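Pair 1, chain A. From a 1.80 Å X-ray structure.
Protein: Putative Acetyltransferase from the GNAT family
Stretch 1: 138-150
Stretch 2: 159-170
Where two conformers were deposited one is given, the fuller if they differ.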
# COMPACT_ATOMS: atom_id res chain seq x y z
N ARG A 138 9.49 -19.35 1.83
CA ARG A 138 10.72 -19.65 2.57
C ARG A 138 11.66 -20.47 1.71
O ARG A 138 11.22 -21.39 1.04
CB ARG A 138 10.43 -20.38 3.89
CG ARG A 138 9.62 -19.51 4.85
CD ARG A 138 9.98 -19.74 6.32
NE ARG A 138 9.50 -18.61 7.13
CZ ARG A 138 10.27 -17.77 7.83
NH1 ARG A 138 11.58 -17.92 7.89
NH2 ARG A 138 9.71 -16.77 8.51
N ILE A 139 12.93 -20.13 1.76
CA ILE A 139 14.01 -20.79 1.01
C ILE A 139 15.19 -20.94 1.99
O ILE A 139 15.61 -19.96 2.61
CB ILE A 139 14.43 -19.95 -0.22
CG1 ILE A 139 13.30 -19.87 -1.24
CG2 ILE A 139 15.71 -20.54 -0.89
CD1 ILE A 139 13.64 -19.10 -2.51
N ASP A 140 15.70 -22.16 2.14
CA ASP A 140 16.78 -22.50 3.10
C ASP A 140 16.40 -22.05 4.50
O ASP A 140 17.24 -21.56 5.26
CB ASP A 140 18.13 -21.84 2.73
CG ASP A 140 18.55 -22.10 1.28
OD1 ASP A 140 18.49 -23.28 0.84
OD2 ASP A 140 18.96 -21.13 0.59
N GLY A 141 15.11 -22.15 4.82
CA GLY A 141 14.59 -21.66 6.09
C GLY A 141 14.46 -20.17 6.27
O GLY A 141 13.95 -19.71 7.28
N ARG A 142 14.90 -19.39 5.29
CA ARG A 142 14.78 -17.94 5.34
C ARG A 142 13.49 -17.47 4.66
O ARG A 142 13.00 -18.13 3.75
CB ARG A 142 15.97 -17.29 4.67
CG ARG A 142 17.26 -17.78 5.23
CD ARG A 142 18.47 -16.97 4.82
NE ARG A 142 19.61 -17.46 5.61
CZ ARG A 142 20.43 -18.46 5.27
NH1 ARG A 142 20.35 -19.10 4.11
NH2 ARG A 142 21.39 -18.81 6.13
N LEU A 143 12.96 -16.33 5.12
CA LEU A 143 11.82 -15.68 4.46
C LEU A 143 12.33 -14.99 3.21
O LEU A 143 12.94 -13.95 3.31
CB LEU A 143 11.15 -14.67 5.39
CG LEU A 143 9.93 -13.90 4.85
CD1 LEU A 143 8.83 -14.90 4.46
CD2 LEU A 143 9.46 -12.84 5.82
N ALA A 144 12.09 -15.58 2.05
CA ALA A 144 12.67 -15.09 0.79
C ALA A 144 11.97 -13.85 0.25
O ALA A 144 12.57 -13.00 -0.36
CB ALA A 144 12.65 -16.18 -0.22
N ALA A 145 10.65 -13.79 0.45
CA ALA A 145 9.79 -12.83 -0.23
C ALA A 145 8.46 -12.85 0.48
O ALA A 145 8.10 -13.84 1.10
CB ALA A 145 9.58 -13.20 -1.70
N MSE A 146 7.75 -11.75 0.35
CA MSE A 146 6.41 -11.63 0.92
C MSE A 146 5.52 -10.70 0.11
O MSE A 146 6.00 -9.92 -0.76
CB MSE A 146 6.48 -11.16 2.37
CG MSE A 146 6.87 -9.75 2.48
SE MSE A 146 6.97 -9.16 4.33
CE MSE A 146 7.61 -7.41 4.05
N ALA A 147 4.23 -10.74 0.42
CA ALA A 147 3.25 -9.79 -0.11
C ALA A 147 2.03 -9.83 0.79
O ALA A 147 1.75 -10.83 1.44
CB ALA A 147 2.83 -10.10 -1.57
N GLY A 148 1.27 -8.75 0.76
CA GLY A 148 0.14 -8.62 1.64
C GLY A 148 -0.97 -7.73 1.11
O GLY A 148 -0.99 -7.32 -0.07
N GLU A 149 -1.86 -7.44 2.04
CA GLU A 149 -3.00 -6.57 1.83
C GLU A 149 -2.84 -5.27 2.58
O GLU A 149 -2.28 -5.25 3.68
CB GLU A 149 -4.26 -7.25 2.35
CG GLU A 149 -4.48 -8.62 1.75
CD GLU A 149 -5.66 -9.33 2.34
OE1 GLU A 149 -5.90 -9.21 3.55
OE2 GLU A 149 -6.33 -10.07 1.58
N ARG A 150 -3.38 -4.19 2.02
CA ARG A 150 -3.34 -2.90 2.70
C ARG A 150 -4.68 -2.17 2.68
O ARG A 150 -5.61 -2.62 3.37
CB ARG A 150 -2.15 -2.09 2.19
CG ARG A 150 -1.72 -0.94 3.05
CD ARG A 150 -0.44 -0.31 2.57
NE ARG A 150 -0.58 0.38 1.32
CZ ARG A 150 0.42 0.99 0.68
NH1 ARG A 150 1.67 1.03 1.17
NH2 ARG A 150 0.19 1.57 -0.46
N GLU A 159 -6.34 -3.48 -1.47
CA GLU A 159 -5.05 -3.17 -2.04
C GLU A 159 -4.02 -4.29 -1.85
O GLU A 159 -3.80 -4.76 -0.75
CB GLU A 159 -4.51 -1.89 -1.39
CG GLU A 159 -3.30 -1.32 -2.13
CD GLU A 159 -2.73 -0.10 -1.44
OE1 GLU A 159 -2.96 0.02 -0.22
OE2 GLU A 159 -2.01 0.70 -2.11
N VAL A 160 -3.37 -4.66 -2.95
CA VAL A 160 -2.13 -5.46 -2.90
C VAL A 160 -0.92 -4.58 -2.59
O VAL A 160 -0.70 -3.57 -3.25
CB VAL A 160 -1.90 -6.18 -4.24
CG1 VAL A 160 -0.66 -7.05 -4.13
CG2 VAL A 160 -3.18 -7.03 -4.58
N SER A 161 -0.16 -4.94 -1.55
CA SER A 161 0.96 -4.11 -1.03
C SER A 161 2.04 -4.99 -0.37
O SER A 161 1.83 -6.19 -0.12
CB SER A 161 0.49 -3.02 -0.05
OG SER A 161 1.46 -1.97 0.09
N GLY A 162 3.21 -4.39 -0.15
CA GLY A 162 4.28 -5.05 0.61
C GLY A 162 4.96 -6.16 -0.16
O GLY A 162 5.50 -7.09 0.46
N VAL A 163 4.98 -6.06 -1.50
CA VAL A 163 5.58 -7.13 -2.33
C VAL A 163 7.09 -6.91 -2.35
O VAL A 163 7.58 -5.96 -2.96
CB VAL A 163 5.05 -7.13 -3.77
CG1 VAL A 163 5.69 -8.28 -4.54
CG2 VAL A 163 3.48 -7.24 -3.79
N CYS A 164 7.85 -7.78 -1.72
CA CYS A 164 9.28 -7.59 -1.76
C CYS A 164 10.01 -8.88 -1.55
O CYS A 164 9.52 -9.77 -0.83
CB CYS A 164 9.68 -6.61 -0.69
SG CYS A 164 9.21 -7.24 0.90
N THR A 165 11.21 -8.92 -2.12
CA THR A 165 12.01 -10.12 -2.26
C THR A 165 13.44 -9.71 -1.95
O THR A 165 13.89 -8.66 -2.42
CB THR A 165 11.95 -10.69 -3.72
OG1 THR A 165 10.58 -10.92 -4.12
CG2 THR A 165 12.74 -11.99 -3.84
N TRP A 166 14.14 -10.49 -1.12
CA TRP A 166 15.58 -10.22 -0.90
C TRP A 166 16.25 -10.31 -2.27
O TRP A 166 15.91 -11.17 -3.07
CB TRP A 166 16.25 -11.27 0.00
CG TRP A 166 15.82 -11.20 1.43
CD1 TRP A 166 14.96 -12.07 2.09
CD2 TRP A 166 16.20 -10.22 2.39
NE1 TRP A 166 14.78 -11.65 3.39
CE2 TRP A 166 15.55 -10.54 3.60
CE3 TRP A 166 17.01 -9.09 2.34
CZ2 TRP A 166 15.71 -9.78 4.75
CZ3 TRP A 166 17.16 -8.34 3.48
CH2 TRP A 166 16.54 -8.70 4.67
N PRO A 167 17.24 -9.45 -2.53
CA PRO A 167 18.00 -9.49 -3.79
C PRO A 167 18.51 -10.86 -4.15
O PRO A 167 18.37 -11.26 -5.33
CB PRO A 167 19.14 -8.53 -3.54
CG PRO A 167 18.61 -7.56 -2.59
CD PRO A 167 17.69 -8.35 -1.67
N GLU A 168 19.02 -11.61 -3.18
CA GLU A 168 19.55 -12.93 -3.46
C GLU A 168 18.52 -13.97 -3.91
O GLU A 168 18.91 -15.04 -4.43
CB GLU A 168 20.37 -13.48 -2.27
CG GLU A 168 19.62 -13.59 -0.97
CD GLU A 168 19.74 -12.38 -0.07
OE1 GLU A 168 19.73 -11.22 -0.58
OE2 GLU A 168 19.75 -12.60 1.17
N TYR A 169 17.22 -13.69 -3.72
CA TYR A 169 16.16 -14.57 -4.21
C TYR A 169 15.35 -14.01 -5.38
O TYR A 169 14.26 -14.54 -5.73
CB TYR A 169 15.19 -14.94 -3.09
CG TYR A 169 15.92 -15.51 -1.90
CD1 TYR A 169 16.63 -16.70 -1.99
CD2 TYR A 169 15.90 -14.84 -0.69
CE1 TYR A 169 17.33 -17.20 -0.88
CE2 TYR A 169 16.57 -15.33 0.42
CZ TYR A 169 17.28 -16.49 0.33
OH TYR A 169 17.93 -16.93 1.45
N ARG A 170 15.84 -12.94 -5.98
CA ARG A 170 15.16 -12.32 -7.11
C ARG A 170 15.38 -13.12 -8.38
O ARG A 170 16.26 -13.99 -8.45
CB ARG A 170 15.57 -10.86 -7.26
CG ARG A 170 14.92 -10.03 -6.21
CD ARG A 170 15.31 -8.62 -6.29
NE ARG A 170 14.87 -7.91 -5.08
CZ ARG A 170 15.27 -6.70 -4.72
NH1 ARG A 170 16.12 -6.02 -5.48
NH2 ARG A 170 14.82 -6.16 -3.60
O HOH W 1 19.72 -18.83 1.33

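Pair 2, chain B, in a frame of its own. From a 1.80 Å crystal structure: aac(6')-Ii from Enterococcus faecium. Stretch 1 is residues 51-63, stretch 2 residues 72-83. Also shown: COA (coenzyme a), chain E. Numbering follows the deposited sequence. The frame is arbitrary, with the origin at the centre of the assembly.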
# COMPACT_ATOMS: atom_id res chain seq x y z
N VAL B 51 -18.58 5.57 20.45
CA VAL B 51 -19.08 4.95 21.67
C VAL B 51 -20.50 5.36 22.02
O VAL B 51 -20.84 6.54 22.02
CB VAL B 51 -18.16 5.28 22.86
CG1 VAL B 51 -18.68 4.61 24.13
CG2 VAL B 51 -16.74 4.81 22.57
N ASP B 52 -21.32 4.36 22.31
CA ASP B 52 -22.70 4.60 22.70
C ASP B 52 -22.73 4.29 24.19
O ASP B 52 -22.57 3.14 24.59
CB ASP B 52 -23.64 3.66 21.94
CG ASP B 52 -25.10 4.03 22.13
OD1 ASP B 52 -25.53 4.18 23.29
OD2 ASP B 52 -25.81 4.17 21.11
N GLN B 53 -22.93 5.33 25.00
CA GLN B 53 -22.94 5.17 26.44
C GLN B 53 -21.54 4.76 26.87
O GLN B 53 -20.69 5.61 27.13
N ASP B 54 -21.29 3.45 26.93
CA ASP B 54 -19.99 2.94 27.34
C ASP B 54 -19.55 1.80 26.41
O ASP B 54 -18.52 1.18 26.62
CB ASP B 54 -20.05 2.42 28.78
N GLU B 55 -20.35 1.55 25.38
CA GLU B 55 -20.06 0.48 24.43
C GLU B 55 -19.43 0.97 23.14
O GLU B 55 -19.92 1.91 22.52
CB GLU B 55 -21.35 -0.30 24.12
CG GLU B 55 -21.26 -1.23 22.92
CD GLU B 55 -22.53 -2.03 22.69
OE1 GLU B 55 -23.64 -1.48 22.89
OE2 GLU B 55 -22.44 -3.22 22.31
N LEU B 56 -18.34 0.33 22.74
CA LEU B 56 -17.65 0.68 21.51
C LEU B 56 -18.42 0.05 20.36
O LEU B 56 -18.50 -1.17 20.25
CB LEU B 56 -16.22 0.13 21.51
CG LEU B 56 -15.37 0.54 20.30
CD1 LEU B 56 -15.01 2.01 20.40
CD2 LEU B 56 -14.10 -0.31 20.23
N VAL B 57 -18.99 0.89 19.49
CA VAL B 57 -19.76 0.39 18.36
C VAL B 57 -19.07 0.59 17.02
O VAL B 57 -19.52 0.08 15.99
CB VAL B 57 -21.15 1.06 18.31
CG1 VAL B 57 -21.94 0.72 19.58
CG2 VAL B 57 -20.99 2.57 18.17
N GLY B 58 -17.97 1.34 17.02
CA GLY B 58 -17.25 1.59 15.78
C GLY B 58 -15.84 2.11 16.01
O GLY B 58 -15.56 2.77 17.01
N PHE B 59 -14.94 1.81 15.08
CA PHE B 59 -13.56 2.26 15.20
C PHE B 59 -12.96 2.50 13.83
O PHE B 59 -13.26 1.78 12.87
CB PHE B 59 -12.73 1.20 15.92
CG PHE B 59 -11.28 1.57 16.08
CD1 PHE B 59 -10.87 2.41 17.11
CD2 PHE B 59 -10.32 1.09 15.18
CE1 PHE B 59 -9.53 2.78 17.25
CE2 PHE B 59 -8.98 1.45 15.30
CZ PHE B 59 -8.58 2.29 16.35
N ILE B 60 -12.11 3.52 13.73
CA ILE B 60 -11.44 3.84 12.48
C ILE B 60 -10.04 4.33 12.82
O ILE B 60 -9.82 4.98 13.84
CB ILE B 60 -12.21 4.92 11.68
CG1 ILE B 60 -11.61 5.04 10.27
CG2 ILE B 60 -12.14 6.26 12.40
CD1 ILE B 60 -12.40 5.95 9.34
N GLY B 61 -9.08 3.99 11.97
CA GLY B 61 -7.71 4.42 12.21
C GLY B 61 -7.04 4.84 10.92
O GLY B 61 -7.56 4.59 9.83
N ALA B 62 -5.89 5.50 11.03
CA ALA B 62 -5.15 5.93 9.85
C ALA B 62 -3.66 5.80 10.13
O ALA B 62 -3.19 6.12 11.23
CB ALA B 62 -5.50 7.36 9.48
N ILE B 63 -2.92 5.34 9.12
CA ILE B 63 -1.48 5.14 9.21
C ILE B 63 -0.76 6.11 8.26
O ILE B 63 -1.10 6.19 7.08
CB ILE B 63 -1.10 3.71 8.78
CG1 ILE B 63 -1.86 2.69 9.62
CG2 ILE B 63 0.40 3.50 8.93
CD1 ILE B 63 -1.73 1.27 9.11
N GLU B 72 -3.05 6.11 5.07
CA GLU B 72 -3.87 4.97 4.70
C GLU B 72 -4.94 4.76 5.76
O GLU B 72 -4.63 4.60 6.94
CB GLU B 72 -3.03 3.69 4.59
CG GLU B 72 -3.90 2.43 4.51
CD GLU B 72 -3.10 1.15 4.39
OE1 GLU B 72 -1.93 1.12 4.81
OE2 GLU B 72 -3.66 0.15 3.87
N LEU B 73 -6.20 4.76 5.33
CA LEU B 73 -7.33 4.54 6.23
C LEU B 73 -7.33 3.04 6.54
O LEU B 73 -7.47 2.20 5.65
CB LEU B 73 -8.64 4.95 5.53
CG LEU B 73 -9.96 4.84 6.31
CD1 LEU B 73 -11.05 5.59 5.55
CD2 LEU B 73 -10.36 3.37 6.49
N HIS B 74 -7.16 2.71 7.82
CA HIS B 74 -7.14 1.31 8.23
C HIS B 74 -7.06 1.19 9.75
O HIS B 74 -6.17 1.74 10.38
CB HIS B 74 -5.94 0.60 7.59
CG HIS B 74 -5.75 -0.82 8.05
ND1 HIS B 74 -5.20 -1.14 9.27
CD2 HIS B 74 -6.06 -1.99 7.45
CE1 HIS B 74 -5.17 -2.45 9.41
NE2 HIS B 74 -5.69 -3.00 8.32
N PRO B 75 -8.03 0.48 10.35
CA PRO B 75 -9.15 -0.17 9.68
C PRO B 75 -10.40 0.69 9.86
O PRO B 75 -10.33 1.81 10.37
CB PRO B 75 -9.27 -1.47 10.43
CG PRO B 75 -9.07 -1.00 11.85
CD PRO B 75 -7.91 -0.00 11.74
N LEU B 76 -11.54 0.15 9.43
CA LEU B 76 -12.82 0.82 9.61
C LEU B 76 -13.81 -0.30 9.88
O LEU B 76 -14.05 -1.16 9.03
CB LEU B 76 -13.27 1.59 8.36
CG LEU B 76 -14.69 2.16 8.48
CD1 LEU B 76 -14.81 3.01 9.75
CD2 LEU B 76 -15.03 2.99 7.25
N VAL B 77 -14.37 -0.30 11.08
CA VAL B 77 -15.32 -1.33 11.45
C VAL B 77 -16.43 -0.75 12.31
O VAL B 77 -16.18 0.09 13.18
CB VAL B 77 -14.64 -2.48 12.21
CG1 VAL B 77 -13.99 -1.94 13.48
CG2 VAL B 77 -15.66 -3.56 12.56
N VAL B 78 -17.65 -1.19 12.04
CA VAL B 78 -18.83 -0.78 12.77
C VAL B 78 -19.54 -2.07 13.14
O VAL B 78 -19.69 -2.95 12.30
CB VAL B 78 -19.77 0.07 11.88
CG1 VAL B 78 -21.07 0.37 12.62
CG2 VAL B 78 -19.07 1.36 11.48
N GLU B 79 -19.98 -2.21 14.39
CA GLU B 79 -20.68 -3.43 14.80
C GLU B 79 -21.73 -3.74 13.74
O GLU B 79 -22.50 -2.86 13.36
CB GLU B 79 -21.37 -3.25 16.15
CG GLU B 79 -20.45 -2.97 17.30
CD GLU B 79 -21.16 -3.06 18.64
OE1 GLU B 79 -22.24 -2.45 18.78
OE2 GLU B 79 -20.63 -3.74 19.54
N SER B 80 -21.75 -4.98 13.28
CA SER B 80 -22.70 -5.39 12.25
C SER B 80 -24.15 -5.13 12.65
O SER B 80 -25.03 -5.07 11.80
CB SER B 80 -22.52 -6.88 11.92
OG SER B 80 -22.85 -7.69 13.04
N SER B 81 -24.39 -4.96 13.95
CA SER B 81 -25.73 -4.70 14.44
C SER B 81 -26.04 -3.21 14.58
O SER B 81 -27.14 -2.84 14.97
CB SER B 81 -25.94 -5.40 15.79
OG SER B 81 -24.97 -4.98 16.75
N ARG B 82 -25.08 -2.35 14.24
CA ARG B 82 -25.30 -0.91 14.35
C ARG B 82 -25.04 -0.17 13.04
O ARG B 82 -24.95 1.05 13.02
CB ARG B 82 -24.39 -0.33 15.44
CG ARG B 82 -24.61 -0.91 16.83
CD ARG B 82 -26.06 -0.73 17.28
NE ARG B 82 -26.15 -0.69 18.74
CZ ARG B 82 -25.74 0.33 19.48
NH1 ARG B 82 -25.20 1.40 18.90
NH2 ARG B 82 -25.85 0.29 20.80
N ARG B 83 -24.93 -0.93 11.95
CA ARG B 83 -24.67 -0.34 10.65
C ARG B 83 -25.87 0.35 10.03
O ARG B 83 -27.00 0.22 10.52
CB ARG B 83 -24.14 -1.43 9.70
CG ARG B 83 -22.81 -1.99 10.16
CD ARG B 83 -22.36 -3.20 9.37
NE ARG B 83 -21.09 -3.71 9.88
CZ ARG B 83 -20.54 -4.86 9.52
NH1 ARG B 83 -21.14 -5.64 8.63
NH2 ARG B 83 -19.38 -5.24 10.05
N1A COA E . -22.69 -0.69 -0.19
C2A COA E . -23.25 0.42 -0.71
N3A COA E . -23.55 1.57 -0.06
C4A COA E . -23.20 1.49 1.27
C5A COA E . -22.63 0.43 1.93
C6A COA E . -22.36 -0.73 1.14
N6A COA E . -21.80 -1.83 1.65
N7A COA E . -22.43 0.72 3.27
C8A COA E . -22.89 1.94 3.39
N9A COA E . -23.38 2.47 2.22
C1B COA E . -23.97 3.80 2.00
C2B COA E . -25.30 4.00 2.73
O2B COA E . -26.37 3.51 1.91
C3B COA E . -25.44 5.50 2.91
O3B COA E . -25.86 6.06 1.65
P3B COA E . -27.14 7.04 1.55
O7A COA E . -28.26 6.23 2.09
O8A COA E . -27.24 7.34 0.10
O9A COA E . -26.77 8.20 2.39
C4B COA E . -23.98 5.92 3.15
O4B COA E . -23.21 4.88 2.52
C5B COA E . -23.60 6.10 4.62
O5B COA E . -23.58 4.84 5.29
P1A COA E . -23.30 4.71 6.88
O1A COA E . -24.58 4.43 7.56
O2A COA E . -22.46 5.85 7.31
O3A COA E . -22.39 3.39 6.90
P2A COA E . -22.17 2.36 8.12
O4A COA E . -23.04 1.18 7.91
O5A COA E . -22.21 3.08 9.41
O6A COA E . -20.65 1.91 7.86
CBP COA E . -19.26 0.32 6.65
CCP COA E . -20.22 1.50 6.56
CDP COA E . -18.91 -0.13 5.23
CEP COA E . -17.97 0.79 7.39
CAP COA E . -19.98 -0.84 7.46
OAP COA E . -21.15 -1.32 6.78
C9P COA E . -19.03 -1.99 7.85
O9P COA E . -18.59 -2.06 9.00
N8P COA E . -18.72 -2.86 6.88
C7P COA E . -17.85 -4.02 7.03
C6P COA E . -16.37 -3.63 7.06
C5P COA E . -15.78 -3.38 5.68
O5P COA E . -15.93 -4.21 4.77
N4P COA E . -15.11 -2.23 5.53
C3P COA E . -14.47 -1.78 4.29
C2P COA E . -13.00 -1.43 4.50
S1P COA E . -11.91 -2.10 3.23

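The sharpest difference lies where the second stretch folds back beside the first: at one superposed position pair 1 places Tyr A169, an aromatic ring, and pair 2 places Arg B82, a charge. In pair 1 the ring packs on small apolar groups, its CD2 3.5 Å from Ala A144 CB and its CE1 3.7 Å from Ile A139 CG2. Its hydroxyl joins a polar cluster through one water, which lies 2.6 Å from Tyr A169 OH, donates to Asp A140 OD2 (2.5 Å) and accepts a weak hydrogen bond from Arg A142 NH1 (2.9 Å). In pair 2 acids occupy the positions of Ile A139 and Arg A142, and Arg B82 forms salt bridges with both: NH1 to Asp B52 OD2 at 3.6 Å and NH2 to Glu B55 OE1 at 3.5 Å, the latter through charge alone because the oxygen lies well out of the guanidinium plane. One guanidinium face covers Val B57, with NH1 3.4 Å from CG1, where pair 1 has Ala A144. Arg B82 also lies near two acids that approach each other, Glu B55 OE2 and Glu B79 OE2 being 3.3 Å apart.

The framework beneath is common: two antiparallel strands, superposing at 0.6 Å RMSD over 14 central residues, each pair with a one-residue register shift. Met A146 N donates to Cys A164 O (2.9 Å), as Phe B59 N does to Val B77 O (2.8 Å); Trp A166 N reaches Ala A144 O (3.1 Å), as Glu B79 N reaches Val B57 O (2.8 Å).

At the bulge the solutions diverge. Gly A162, with positive phi, corresponds to Pro B75, which follows a cis peptide bond. The matched glycines opposite choose different acceptors: Gly A148 N donates to Ser A161 O (2.8 Å), whereas Gly B61 N donates to Pro B75 O (3.0 Å). An ideal CB on Gly B61 would sit only 3.0 Å from His B74 O, so the site is tight.

Side chains fill neighbouring space differently. Selenomethionine Met A146 extends CE to 3.5 Å from Cys A164 SG; the matched Phe B59 instead sets its ring edge against the proline, CE2 to CD of Pro B75 at 4.0 Å. Ala A147 CB meets Val A163 CG2 at 3.7 Å, while the larger matched pair brings Ile B60 CB to 3.8 Å from Leu B76 CD1. Arg A170 and Arg B83 coincide and fasten the strand exit alike, NE lying 2.9 Å from Thr A165 O and from Val B78 O, respectively.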